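Local coordinates for protein geranyl diphosphate synthase small subunit (Antirrhinum majus, PDB 3QKC) that is the small subunit of a geranyl diphosphate synthase and probably works with a large subunit to make the ten-carbon precursor of monoterpenes, at residues 19-24 / 74-79; 32-37 / 116-121; 38-43 / 106-111; 52-57 / 62-67; 170-175 / 219-224. One frame throughout, in Å; residues are numbered along the deposited sequence.

From the N terminus, interaction 1 closes a loop from helix 5-24 to helix 68-85. Interactions 2 and 3 start within that loop, on helix 34-43, and both end on helix 105-126. They therefore cross interaction 1, while interaction 3 is nested inside interaction 2. All three touch one another and tie four helices together; interactions 2 and 3 also adjoin the second subunit. Interaction 4 is a short closure between helix 48-59 and the turn after it, nested inside all three. Interaction 5 follows in series: it joins helix 169-195 to the loop after helix 199-219, its centre about 27 Å from that of interaction 1, across the chain's centre.

Interaction 1: residues 19-24 / 74-79; sequences SYLKKA and VHLMHV
Leu21 splits its two methyls between neighbouring residues of the other helix, CD1 going to His75 and CD2 to Leu76. Segment 19-24 lies on helix 5-24 and segment 74-79 within helix 68-85; the backbones of the two segments come nearest at Leu21 and Leu76, 9.3 Å from CA to CA. CG of Leu21 stands anti to the carbonyl carbon (chi1 -78°), which carries the fork across the gap. Leu21 CD1 reaches His75 CD2 at 3.5 Å, coming to the imidazole obliquely. Leu21 CD2 meets Leu76 CD1 at 3.6 Å, the two leucine side chains running past each other in opposite directions. Val79 CG2 lies 3.4 Å above the His75 ring plane, toward the rim, and the hydrogen bond of His75 NE2 to Thr41 O of helix 34-43 fixes the ring's direction. Beyond the contact, Leu76 packs on Ile115 and Phe118 of helix 105-126, and Leu21 also touches Ala72. With an alanine here both methyls are gone, which would probably leave His75 CD2 and Leu76 CD1 without their partners from helix 5-24. Mostly buried and apolar, with His75 NE2 bonded to a third helix, this is helix-to-helix core packing of the all-alpha prenyl diphosphate synthase fold.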
# COMPACT_ATOMS: atom_id res chain seq x y z
N SER A 19 13.05 3.92 -17.09
CA SER A 19 13.48 2.65 -17.69
C SER A 19 13.34 1.49 -16.70
O SER A 19 13.02 0.37 -17.09
CB SER A 19 14.93 2.73 -18.19
OG SER A 19 15.00 3.43 -19.42
N TYR A 20 13.57 1.78 -15.43
CA TYR A 20 13.41 0.78 -14.39
C TYR A 20 11.93 0.38 -14.24
O TYR A 20 11.61 -0.80 -14.11
CB TYR A 20 13.96 1.30 -13.07
CG TYR A 20 13.78 0.30 -11.96
CD1 TYR A 20 12.68 0.35 -11.12
CD2 TYR A 20 14.70 -0.73 -11.79
CE1 TYR A 20 12.49 -0.57 -10.12
CE2 TYR A 20 14.53 -1.67 -10.79
CZ TYR A 20 13.42 -1.58 -9.96
OH TYR A 20 13.24 -2.50 -8.96
N LEU A 21 11.05 1.36 -14.26
CA LEU A 21 9.62 1.10 -14.17
C LEU A 21 9.09 0.38 -15.40
O LEU A 21 8.17 -0.44 -15.30
CB LEU A 21 8.86 2.41 -13.94
CG LEU A 21 8.91 2.94 -12.50
CD1 LEU A 21 8.61 4.43 -12.46
CD2 LEU A 21 7.96 2.18 -11.61
N LYS A 22 9.66 0.66 -16.57
CA LYS A 22 9.17 0.06 -17.81
C LYS A 22 9.45 -1.44 -17.88
O LYS A 22 8.70 -2.19 -18.48
CB LYS A 22 9.69 0.81 -19.04
CG LYS A 22 8.70 1.87 -19.51
CD LYS A 22 9.34 2.95 -20.36
CE LYS A 22 8.37 3.48 -21.41
NZ LYS A 22 7.17 4.14 -20.80
N LYS A 23 10.53 -1.85 -17.24
CA LYS A 23 10.84 -3.24 -17.03
C LYS A 23 9.85 -3.97 -16.11
O LYS A 23 9.66 -5.17 -16.24
CB LYS A 23 12.28 -3.36 -16.51
CG LYS A 23 13.33 -3.03 -17.59
CD LYS A 23 14.70 -2.72 -17.01
CE LYS A 23 15.73 -2.58 -18.12
NZ LYS A 23 17.07 -3.10 -17.70
N ALA A 24 9.18 -3.23 -15.21
CA ALA A 24 8.28 -3.84 -14.22
C ALA A 24 6.79 -3.82 -14.58
O ALA A 24 6.03 -4.66 -14.07
CB ALA A 24 8.51 -3.20 -12.86
N VAL A 74 8.65 5.77 -4.97
CA VAL A 74 8.28 7.16 -4.64
C VAL A 74 7.41 7.73 -5.76
O VAL A 74 6.35 8.32 -5.50
CB VAL A 74 9.52 8.04 -4.37
CG1 VAL A 74 9.13 9.52 -4.34
CG2 VAL A 74 10.20 7.61 -3.07
N HIS A 75 7.85 7.52 -7.00
CA HIS A 75 7.12 7.98 -8.17
C HIS A 75 5.73 7.38 -8.17
O HIS A 75 4.77 8.10 -8.39
CB HIS A 75 7.86 7.63 -9.47
CG HIS A 75 7.06 7.91 -10.71
ND1 HIS A 75 6.81 9.18 -11.17
CD2 HIS A 75 6.43 7.07 -11.56
CE1 HIS A 75 6.07 9.12 -12.27
NE2 HIS A 75 5.83 7.84 -12.52
N LEU A 76 5.63 6.09 -7.90
CA LEU A 76 4.33 5.39 -7.87
C LEU A 76 3.39 5.87 -6.76
O LEU A 76 2.18 6.00 -6.99
CB LEU A 76 4.54 3.86 -7.79
CG LEU A 76 5.10 3.21 -9.09
CD1 LEU A 76 5.72 1.86 -8.78
CD2 LEU A 76 4.04 3.06 -10.19
N MET A 77 3.92 6.15 -5.56
CA MET A 77 3.05 6.68 -4.50
C MET A 77 2.43 7.96 -5.01
O MET A 77 1.23 8.18 -4.85
CB MET A 77 3.79 6.97 -3.18
CG MET A 77 4.35 5.76 -2.45
SD MET A 77 3.21 4.41 -2.12
CE MET A 77 3.71 3.32 -3.47
N HIS A 78 3.27 8.80 -5.62
CA HIS A 78 2.86 10.06 -6.20
C HIS A 78 1.80 9.88 -7.28
O HIS A 78 0.82 10.64 -7.32
CB HIS A 78 4.08 10.80 -6.76
CG HIS A 78 3.77 11.83 -7.82
ND1 HIS A 78 3.28 13.08 -7.53
CD2 HIS A 78 3.97 11.80 -9.16
CE1 HIS A 78 3.14 13.77 -8.66
NE2 HIS A 78 3.57 13.02 -9.66
N VAL A 79 2.01 8.90 -8.16
CA VAL A 79 1.05 8.55 -9.21
C VAL A 79 -0.26 8.09 -8.59
O VAL A 79 -1.34 8.49 -9.05
CB VAL A 79 1.58 7.46 -10.19
CG1 VAL A 79 0.44 6.87 -11.04
CG2 VAL A 79 2.66 8.03 -11.09

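Interaction 2: residues 32-37 / 116-121; sequences SVFEPM and IPFGLE
Between segments 32-37 and 116-121 the backbones come nearest at Met37 and Phe118, whose CA atoms are 10.0 Å apart, so long side chains of helix 34-43 and helix 105-126 have to bridge the distance. Segment 116-121 is kinked where Pro117, having no N-H, cannot bond to the preceding turn. Met37 SD sits over one face of the Phe118 ring, 4.2 Å from its centroid and 16° off the normal, a Met-aromatic contact. The sulfur is displaced toward the rim and comes nearest to Phe118 CD2 at 4.1 Å. Met37 gets there by a chain extended through its first two torsions, with CG anti to the backbone N (chi1 -174°), and bent only at the third. These two helices belong to the all-alpha fold of prenyl diphosphate synthases, at a place where the second subunit also comes close: Phe34 packs on Ser150 of the second subunit, and Leu120 meets its own copy there. Phe34 is the second residue to meet the Phe118 ring. Its side chain crosses that of Phe118 at about a right angle, and Phe34 CE2 lies 4.1 Å from Phe118 CE2, which approaches the Phe34 ring at its edge, near the ring plane. Within the same chain Phe118 is further packed by Leu76 of helix 68-85 and by Ile25.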
# COMPACT_ATOMS: atom_id res chain seq x y z
N SER A 32 -6.27 -6.89 -17.98
CA SER A 32 -5.63 -6.94 -16.67
C SER A 32 -5.40 -5.48 -16.29
O SER A 32 -5.47 -4.58 -17.14
CB SER A 32 -4.33 -7.73 -16.72
OG SER A 32 -4.28 -8.74 -15.73
N VAL A 33 -5.14 -5.23 -15.00
CA VAL A 33 -4.87 -3.90 -14.52
C VAL A 33 -3.68 -3.29 -15.22
O VAL A 33 -3.42 -2.10 -15.05
CB VAL A 33 -4.50 -3.88 -13.03
CG1 VAL A 33 -5.00 -2.58 -12.40
CG2 VAL A 33 -5.02 -5.09 -12.30
N PHE A 34 -2.94 -4.07 -16.01
CA PHE A 34 -1.66 -3.58 -16.49
C PHE A 34 -1.74 -2.41 -17.46
O PHE A 34 -0.95 -1.48 -17.35
CB PHE A 34 -0.71 -4.69 -16.91
CG PHE A 34 0.01 -5.30 -15.75
CD1 PHE A 34 -0.29 -6.59 -15.33
CD2 PHE A 34 0.93 -4.56 -15.04
CE1 PHE A 34 0.34 -7.14 -14.23
CE2 PHE A 34 1.58 -5.11 -13.93
CZ PHE A 34 1.29 -6.39 -13.52
N GLU A 35 -2.75 -2.43 -18.32
CA GLU A 35 -2.99 -1.32 -19.24
C GLU A 35 -3.22 0.01 -18.50
O GLU A 35 -2.45 0.94 -18.71
CB GLU A 35 -4.14 -1.61 -20.20
CG GLU A 35 -4.43 -0.44 -21.13
CD GLU A 35 -5.70 -0.60 -21.94
OE1 GLU A 35 -6.58 -1.40 -21.56
OE2 GLU A 35 -5.83 0.07 -22.98
N PRO A 36 -4.27 0.12 -17.66
CA PRO A 36 -4.37 1.43 -16.94
C PRO A 36 -3.18 1.71 -16.01
O PRO A 36 -2.81 2.87 -15.82
CB PRO A 36 -5.69 1.33 -16.16
CG PRO A 36 -5.99 -0.13 -16.09
CD PRO A 36 -5.45 -0.72 -17.38
N MET A 37 -2.57 0.66 -15.44
CA MET A 37 -1.36 0.87 -14.61
C MET A 37 -0.17 1.43 -15.40
O MET A 37 0.49 2.36 -14.94
CB MET A 37 -0.95 -0.41 -13.86
CG MET A 37 0.21 -0.19 -12.88
SD MET A 37 0.61 -1.59 -11.80
CE MET A 37 -1.03 -2.35 -11.65
N ILE A 116 -0.39 1.50 -5.35
CA ILE A 116 0.17 1.68 -4.00
C ILE A 116 1.05 0.53 -3.51
O ILE A 116 2.20 0.78 -3.18
CB ILE A 116 -0.87 2.09 -2.95
CG1 ILE A 116 -1.39 3.50 -3.28
CG2 ILE A 116 -0.23 2.12 -1.54
CD1 ILE A 116 -2.71 3.88 -2.61
N PRO A 117 0.55 -0.72 -3.45
CA PRO A 117 1.39 -1.82 -2.97
C PRO A 117 2.47 -2.29 -3.97
O PRO A 117 3.52 -2.83 -3.57
CB PRO A 117 0.39 -2.95 -2.73
CG PRO A 117 -0.74 -2.67 -3.69
CD PRO A 117 -0.85 -1.16 -3.65
N PHE A 118 2.20 -2.12 -5.25
CA PHE A 118 3.12 -2.48 -6.30
C PHE A 118 4.49 -1.83 -6.06
O PHE A 118 5.52 -2.50 -6.10
CB PHE A 118 2.56 -2.05 -7.65
CG PHE A 118 3.34 -2.58 -8.83
CD1 PHE A 118 4.39 -1.85 -9.35
CD2 PHE A 118 3.01 -3.81 -9.39
CE1 PHE A 118 5.11 -2.33 -10.43
CE2 PHE A 118 3.72 -4.30 -10.48
CZ PHE A 118 4.78 -3.55 -10.99
N GLY A 119 4.50 -0.53 -5.80
CA GLY A 119 5.74 0.15 -5.43
C GLY A 119 6.44 -0.47 -4.23
O GLY A 119 7.67 -0.65 -4.24
N LEU A 120 5.66 -0.80 -3.20
CA LEU A 120 6.22 -1.47 -2.00
C LEU A 120 6.68 -2.89 -2.26
O LEU A 120 7.62 -3.36 -1.63
CB LEU A 120 5.23 -1.46 -0.83
CG LEU A 120 4.68 -0.08 -0.46
CD1 LEU A 120 3.45 -0.24 0.40
CD2 LEU A 120 5.75 0.72 0.26
N GLU A 121 6.00 -3.56 -3.19
CA GLU A 121 6.42 -4.89 -3.66
C GLU A 121 7.75 -4.83 -4.43
O GLU A 121 8.63 -5.65 -4.18
CB GLU A 121 5.34 -5.53 -4.54
CG GLU A 121 5.65 -6.97 -4.95
CD GLU A 121 4.66 -7.57 -5.94
OE1 GLU A 121 3.54 -7.03 -6.12
OE2 GLU A 121 5.00 -8.59 -6.56

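Interaction 3: residues 38-43 / 106-111; sequences HHLTFA and NIELLT
Between segments 38-43 and 106-111 the backbones are closest at Leu40 and Thr111, 8.4 Å from CA to CA. The segments lie on helix 34-43 and helix 105-126 of the all-alpha prenyl diphosphate synthase fold, and Leu40 alone carries the contact from the first of them. Leu40 CD1 reaches across to Thr111 CG2 at 4.1 Å, the two side chains meeting at a slant, and the same methyl touches the aliphatic part of Glu108, with CD1 to CG at 4.3 Å. Leu40 also packs on Thr83 of helix 68-85. The carboxylate of Glu108 points to other company, OE2 being hydrogen-bonded to His101 ND1. Thr111 faces the leucine with its methyl because CG2 is anti to the backbone N, which turns OG1 back to its own helix. A serine here lacks that methyl and is likely to leave Leu40 CD1 without its nearer partner. The hydroxyl is engaged one turn back: Thr111 OG1 donates to Ile107 O at 2.7 Å from 36° above the carbonyl plane, while Thr111 N, at 3.0 Å, reaches Ile107 O from the opposite face.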
# COMPACT_ATOMS: atom_id res chain seq x y z
N HIS A 38 0.11 0.85 -16.56
CA HIS A 38 1.18 1.36 -17.41
C HIS A 38 0.87 2.78 -17.88
O HIS A 38 1.71 3.68 -17.79
CB HIS A 38 1.40 0.44 -18.60
CG HIS A 38 2.59 0.81 -19.43
ND1 HIS A 38 3.82 0.21 -19.28
CD2 HIS A 38 2.74 1.74 -20.41
CE1 HIS A 38 4.67 0.73 -20.14
NE2 HIS A 38 4.05 1.67 -20.83
N HIS A 39 -0.34 3.00 -18.37
CA HIS A 39 -0.70 4.31 -18.85
C HIS A 39 -0.58 5.43 -17.79
O HIS A 39 0.09 6.43 -18.02
CB HIS A 39 -2.09 4.31 -19.47
CG HIS A 39 -2.47 5.63 -20.06
ND1 HIS A 39 -3.35 6.50 -19.44
CD2 HIS A 39 -2.06 6.25 -21.20
CE1 HIS A 39 -3.47 7.60 -20.18
NE2 HIS A 39 -2.70 7.47 -21.24
N LEU A 40 -1.20 5.25 -16.63
CA LEU A 40 -1.24 6.31 -15.61
C LEU A 40 0.14 6.66 -15.07
O LEU A 40 0.44 7.82 -14.86
CB LEU A 40 -2.22 5.96 -14.49
CG LEU A 40 -3.64 5.77 -15.03
CD1 LEU A 40 -4.62 5.56 -13.89
CD2 LEU A 40 -4.04 6.96 -15.88
N THR A 41 0.97 5.64 -14.91
CA THR A 41 2.33 5.79 -14.40
C THR A 41 3.19 6.71 -15.27
O THR A 41 3.85 7.62 -14.76
CB THR A 41 3.00 4.41 -14.22
OG1 THR A 41 2.18 3.61 -13.36
CG2 THR A 41 4.41 4.51 -13.63
N PHE A 42 3.17 6.49 -16.58
CA PHE A 42 3.99 7.27 -17.51
C PHE A 42 3.31 8.49 -18.12
O PHE A 42 3.97 9.30 -18.78
CB PHE A 42 4.56 6.36 -18.61
CG PHE A 42 5.26 5.15 -18.06
CD1 PHE A 42 4.58 3.94 -17.94
CD2 PHE A 42 6.56 5.22 -17.63
CE1 PHE A 42 5.21 2.82 -17.40
CE2 PHE A 42 7.20 4.11 -17.08
CZ PHE A 42 6.53 2.92 -16.97
N ALA A 43 2.01 8.64 -17.90
CA ALA A 43 1.33 9.89 -18.31
C ALA A 43 1.38 10.93 -17.18
O ALA A 43 1.20 12.12 -17.43
CB ALA A 43 -0.12 9.62 -18.70
N ASN A 106 -14.16 4.22 -12.35
CA ASN A 106 -14.03 2.95 -11.63
C ASN A 106 -12.65 2.31 -11.83
O ASN A 106 -12.09 1.74 -10.90
CB ASN A 106 -15.17 1.96 -11.94
CG ASN A 106 -15.39 1.74 -13.44
OD1 ASN A 106 -14.54 2.08 -14.26
ND2 ASN A 106 -16.53 1.16 -13.80
N ILE A 107 -12.14 2.43 -13.06
CA ILE A 107 -10.84 1.90 -13.44
C ILE A 107 -9.68 2.68 -12.83
O ILE A 107 -8.69 2.11 -12.39
CB ILE A 107 -10.69 1.90 -14.99
CG1 ILE A 107 -11.78 1.04 -15.65
CG2 ILE A 107 -9.28 1.47 -15.44
CD1 ILE A 107 -11.81 -0.40 -15.19
N GLU A 108 -9.80 4.00 -12.82
CA GLU A 108 -8.81 4.83 -12.13
C GLU A 108 -8.76 4.52 -10.63
O GLU A 108 -7.68 4.57 -10.03
CB GLU A 108 -9.07 6.31 -12.37
CG GLU A 108 -8.77 6.76 -13.79
CD GLU A 108 -9.14 8.22 -14.05
OE1 GLU A 108 -9.86 8.81 -13.21
OE2 GLU A 108 -8.69 8.78 -15.07
N LEU A 109 -9.91 4.21 -10.04
CA LEU A 109 -9.97 3.91 -8.59
C LEU A 109 -9.16 2.66 -8.25
O LEU A 109 -8.32 2.67 -7.37
CB LEU A 109 -11.41 3.76 -8.11
CG LEU A 109 -11.67 3.22 -6.69
CD1 LEU A 109 -11.20 4.21 -5.60
CD2 LEU A 109 -13.15 2.93 -6.53
N LEU A 110 -9.42 1.58 -8.96
CA LEU A 110 -8.74 0.33 -8.68
C LEU A 110 -7.27 0.35 -9.12
O LEU A 110 -6.42 -0.26 -8.45
CB LEU A 110 -9.52 -0.85 -9.27
CG LEU A 110 -9.69 -1.04 -10.77
CD1 LEU A 110 -8.49 -1.78 -11.33
CD2 LEU A 110 -10.97 -1.82 -11.02
N THR A 111 -6.97 1.05 -10.21
CA THR A 111 -5.57 1.14 -10.65
C THR A 111 -4.73 1.87 -9.61
O THR A 111 -3.57 1.50 -9.38
CB THR A 111 -5.39 1.87 -12.00
OG1 THR A 111 -6.21 1.25 -13.00
CG2 THR A 111 -3.94 1.78 -12.45

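Interaction 4: residues 52-57 / 62-67; sequences LCVAAC and GDRSDA
Cys53 makes the first touch of helix 48-59 on the turn that follows it, its sulfur lying 4.3 Å from Ala67 CB and beside Ala67 O. Next along the helix, Val54 packs against Arg64. Val54 CG1 is 3.7 Å from Arg64 CB, and the same methyl lies over one face of the guanidinium, toward its rim. Arg64 folds back over the valine in this way because CG sits between the backbone N and the carbonyl carbon (chi1 68°) and the chain bends again at chi3. Its charged end is engaged outside the turn, NH1 in a salt bridge with Asp16 of helix 5-24 and NE in one with Glu58. The whole is a tight turn linking two consecutive helices, 48-59 and 68-85, of the all-alpha prenyl diphosphate synthase fold. Cys57 fills its inside corner. Cys57 CB rests 3.6 Å from Ala67 CB, while its sulfur, anti to the backbone N, lies across the turn near Gly62, Asp63 O and the CB of Asp66. Gly62, having no side chain, lets the chain pass close to Cys57 SG. The backbone closes here too: Gly62 N donates to Cys57 O at 2.8 Å, tilted 32° from the carbonyl plane. The chain beyond is shaped by an Asx turn, in which Asp63 OD2 takes Ser65 N from above the carboxylate plane at 3.0 Å and, through its anti lone pair, Ser65 OG at 2.7 Å.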
# COMPACT_ATOMS: atom_id res chain seq x y z
N LEU A 52 15.38 13.09 -6.02
CA LEU A 52 16.06 13.33 -4.75
C LEU A 52 16.47 12.01 -4.07
O LEU A 52 17.55 11.90 -3.49
CB LEU A 52 15.21 14.19 -3.81
CG LEU A 52 15.75 14.55 -2.42
CD1 LEU A 52 17.13 15.22 -2.52
CD2 LEU A 52 14.77 15.42 -1.64
N CYS A 53 15.59 11.01 -4.15
CA CYS A 53 15.90 9.69 -3.63
C CYS A 53 17.22 9.16 -4.16
O CYS A 53 18.08 8.76 -3.38
CB CYS A 53 14.80 8.70 -3.95
SG CYS A 53 15.13 7.09 -3.18
N VAL A 54 17.39 9.16 -5.48
CA VAL A 54 18.63 8.69 -6.08
C VAL A 54 19.83 9.56 -5.67
O VAL A 54 20.90 9.02 -5.30
CB VAL A 54 18.53 8.56 -7.60
CG1 VAL A 54 19.88 8.16 -8.21
CG2 VAL A 54 17.46 7.52 -7.99
N ALA A 55 19.64 10.87 -5.72
CA ALA A 55 20.72 11.82 -5.46
C ALA A 55 21.17 11.78 -4.01
O ALA A 55 22.37 11.96 -3.73
CB ALA A 55 20.30 13.22 -5.83
N ALA A 56 20.23 11.54 -3.10
CA ALA A 56 20.53 11.42 -1.68
C ALA A 56 21.39 10.18 -1.43
O ALA A 56 22.34 10.24 -0.65
CB ALA A 56 19.24 11.37 -0.84
N CYS A 57 21.06 9.09 -2.12
CA CYS A 57 21.80 7.84 -2.05
C CYS A 57 23.24 7.98 -2.54
O CYS A 57 24.16 7.48 -1.91
CB CYS A 57 21.08 6.74 -2.84
SG CYS A 57 21.83 5.12 -2.68
N GLY A 62 26.24 5.59 -2.08
CA GLY A 62 25.56 4.47 -2.73
C GLY A 62 25.73 4.48 -4.24
O GLY A 62 26.08 5.51 -4.83
N ASP A 63 25.51 3.33 -4.88
CA ASP A 63 25.33 3.30 -6.34
C ASP A 63 23.86 3.61 -6.60
O ASP A 63 23.02 3.44 -5.71
CB ASP A 63 25.71 1.94 -6.95
CG ASP A 63 25.51 1.91 -8.48
OD1 ASP A 63 26.20 2.67 -9.20
OD2 ASP A 63 24.67 1.12 -8.97
N ARG A 64 23.54 4.04 -7.81
CA ARG A 64 22.15 4.35 -8.09
C ARG A 64 21.25 3.11 -8.24
O ARG A 64 20.03 3.20 -8.09
CB ARG A 64 22.02 5.29 -9.28
CG ARG A 64 22.41 4.72 -10.62
CD ARG A 64 22.05 5.76 -11.67
NE ARG A 64 22.57 7.07 -11.29
CZ ARG A 64 22.30 8.21 -11.90
NH1 ARG A 64 21.48 8.22 -12.94
NH2 ARG A 64 22.85 9.34 -11.47
N SER A 65 21.85 1.95 -8.52
CA SER A 65 21.08 0.70 -8.57
C SER A 65 20.53 0.33 -7.18
O SER A 65 19.53 -0.38 -7.08
CB SER A 65 21.89 -0.45 -9.15
OG SER A 65 22.95 -0.83 -8.29
N ASP A 66 21.19 0.84 -6.14
CA ASP A 66 20.79 0.63 -4.74
C ASP A 66 19.49 1.36 -4.36
O ASP A 66 18.79 0.94 -3.43
CB ASP A 66 21.89 1.09 -3.79
CG ASP A 66 23.05 0.10 -3.70
OD1 ASP A 66 24.16 0.54 -3.30
OD2 ASP A 66 22.85 -1.10 -3.99
N ALA A 67 19.17 2.44 -5.09
CA ALA A 67 18.03 3.30 -4.77
C ALA A 67 16.96 3.33 -5.86
O ALA A 67 15.93 4.00 -5.72
CB ALA A 67 18.50 4.74 -4.47

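Interaction 5: residues 170-175 / 219-224; sequences ELIEYV and LGKNRS
Ile172 and Lys221 meet through carbon alone, with Ile172 CG2 3.9 Å from Lys221 CG and the two side chains set at a slant. They are also the backbone pair nearest between segments 170-175 and 219-224, 8.6 Å from CA to CA; the first segment lies on helix 169-195, the second in the loop that follows helix 199-219. Ile172 offers its branch methyl because CG2 is anti to the backbone N, while CG1 is turned beside that N. The lysine lies alongside the helix in two parts: a bend at chi2 (65°) turns the chain from its root, after which it runs extended to the amine, both later torsions being close to 180°. The aliphatic stem thus covers Ile172 and the end travels on one turn along the helix, where Lys221 NZ comes within 4.4 Å of Val175 CG1. Lys221 NZ also makes a long, weak ion pair with Glu160 of helix 153-160. Ile172 is buried further by Leu163 and Phe226. Behind the lysine the loop makes its own turn: Asn222 leaves helical geometry with a positive phi (61°), and its ND2 reaches back to Leu219 O at 3.3 Å. That bond lies in the carbonyl plane, on a lone pair, and nearly in the plane of the asparagine amide, so it is likely to fix the rotation of the amide. The place is probably that of the second aspartate-rich motif of catalytic prenyl diphosphate synthases; here the all-alpha fold has this lysine-bearing turn.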
# COMPACT_ATOMS: atom_id res chain seq x y z
N GLU A 170 -1.59 29.25 6.31
CA GLU A 170 -0.99 28.21 7.18
C GLU A 170 -1.54 26.83 6.87
O GLU A 170 -0.81 25.84 6.94
CB GLU A 170 -1.20 28.53 8.66
CG GLU A 170 -0.32 29.65 9.21
CD GLU A 170 -1.00 31.01 9.21
OE1 GLU A 170 -2.16 31.12 8.76
OE2 GLU A 170 -0.36 31.98 9.68
N LEU A 171 -2.83 26.78 6.54
CA LEU A 171 -3.51 25.56 6.14
C LEU A 171 -3.00 25.10 4.78
O LEU A 171 -2.84 23.90 4.56
CB LEU A 171 -5.03 25.75 6.10
CG LEU A 171 -5.91 24.73 5.35
CD1 LEU A 171 -5.84 23.36 5.99
CD2 LEU A 171 -7.37 25.18 5.23
N ILE A 172 -2.75 26.05 3.88
CA ILE A 172 -2.19 25.75 2.56
C ILE A 172 -0.77 25.21 2.69
O ILE A 172 -0.45 24.15 2.13
CB ILE A 172 -2.23 26.97 1.61
CG1 ILE A 172 -3.68 27.27 1.21
CG2 ILE A 172 -1.38 26.73 0.36
CD1 ILE A 172 -3.88 28.64 0.58
N GLU A 173 0.07 25.93 3.44
CA GLU A 173 1.42 25.45 3.73
C GLU A 173 1.41 24.06 4.34
O GLU A 173 2.17 23.20 3.91
CB GLU A 173 2.18 26.41 4.65
CG GLU A 173 3.66 26.03 4.83
CD GLU A 173 4.47 27.05 5.61
OE1 GLU A 173 3.96 28.15 5.92
OE2 GLU A 173 5.65 26.74 5.91
N TYR A 174 0.53 23.83 5.33
CA TYR A 174 0.43 22.53 5.99
C TYR A 174 0.15 21.41 4.99
O TYR A 174 0.73 20.33 5.09
CB TYR A 174 -0.65 22.52 7.08
CG TYR A 174 -0.75 21.19 7.82
CD1 TYR A 174 0.29 20.76 8.63
CD2 TYR A 174 -1.87 20.37 7.69
CE1 TYR A 174 0.23 19.54 9.31
CE2 TYR A 174 -1.95 19.15 8.37
CZ TYR A 174 -0.89 18.74 9.18
OH TYR A 174 -0.94 17.54 9.87
N VAL A 175 -0.76 21.67 4.06
CA VAL A 175 -1.09 20.72 3.01
C VAL A 175 0.14 20.42 2.13
O VAL A 175 0.38 19.26 1.79
CB VAL A 175 -2.32 21.19 2.19
CG1 VAL A 175 -2.44 20.43 0.86
CG2 VAL A 175 -3.60 21.04 3.02
N LEU A 219 5.20 26.36 -4.58
CA LEU A 219 5.33 26.82 -5.96
C LEU A 219 4.16 26.35 -6.80
O LEU A 219 3.65 27.10 -7.63
CB LEU A 219 6.64 26.33 -6.57
CG LEU A 219 7.86 27.26 -6.57
CD1 LEU A 219 8.21 27.79 -5.19
CD2 LEU A 219 9.04 26.52 -7.18
N GLY A 220 3.72 25.12 -6.57
CA GLY A 220 2.57 24.52 -7.27
C GLY A 220 1.22 25.13 -6.94
O GLY A 220 0.20 24.77 -7.54
N LYS A 221 1.21 26.05 -5.97
CA LYS A 221 0.06 26.91 -5.68
C LYS A 221 0.21 28.22 -6.44
O LYS A 221 -0.77 28.74 -7.00
CB LYS A 221 -0.05 27.18 -4.17
CG LYS A 221 -1.22 26.46 -3.48
CD LYS A 221 -1.08 24.93 -3.48
CE LYS A 221 -2.36 24.29 -2.98
NZ LYS A 221 -2.25 22.81 -2.88
N ASN A 222 1.43 28.75 -6.44
CA ASN A 222 1.84 29.94 -7.19
C ASN A 222 1.09 31.23 -6.82
O ASN A 222 1.08 32.19 -7.61
CB ASN A 222 1.79 29.68 -8.70
CG ASN A 222 2.91 30.39 -9.45
OD1 ASN A 222 2.67 31.35 -10.18
ND2 ASN A 222 4.14 29.90 -9.28
N ARG A 223 0.49 31.27 -5.64
CA ARG A 223 -0.28 32.44 -5.20
C ARG A 223 0.53 33.57 -4.54
O ARG A 223 -0.04 34.54 -4.03
CB ARG A 223 -1.47 32.02 -4.33
CG ARG A 223 -2.81 32.16 -5.04
CD ARG A 223 -3.09 31.01 -6.03
NE ARG A 223 -3.60 31.51 -7.31
CZ ARG A 223 -4.80 32.06 -7.50
NH1 ARG A 223 -5.66 32.20 -6.49
NH2 ARG A 223 -5.14 32.48 -8.71
N SER A 224 1.86 33.42 -4.57
CA SER A 224 2.80 34.48 -4.18
C SER A 224 2.76 34.97 -2.73
O SER A 224 3.71 35.61 -2.27
CB SER A 224 2.74 35.68 -5.16
OG SER A 224 3.56 35.47 -6.30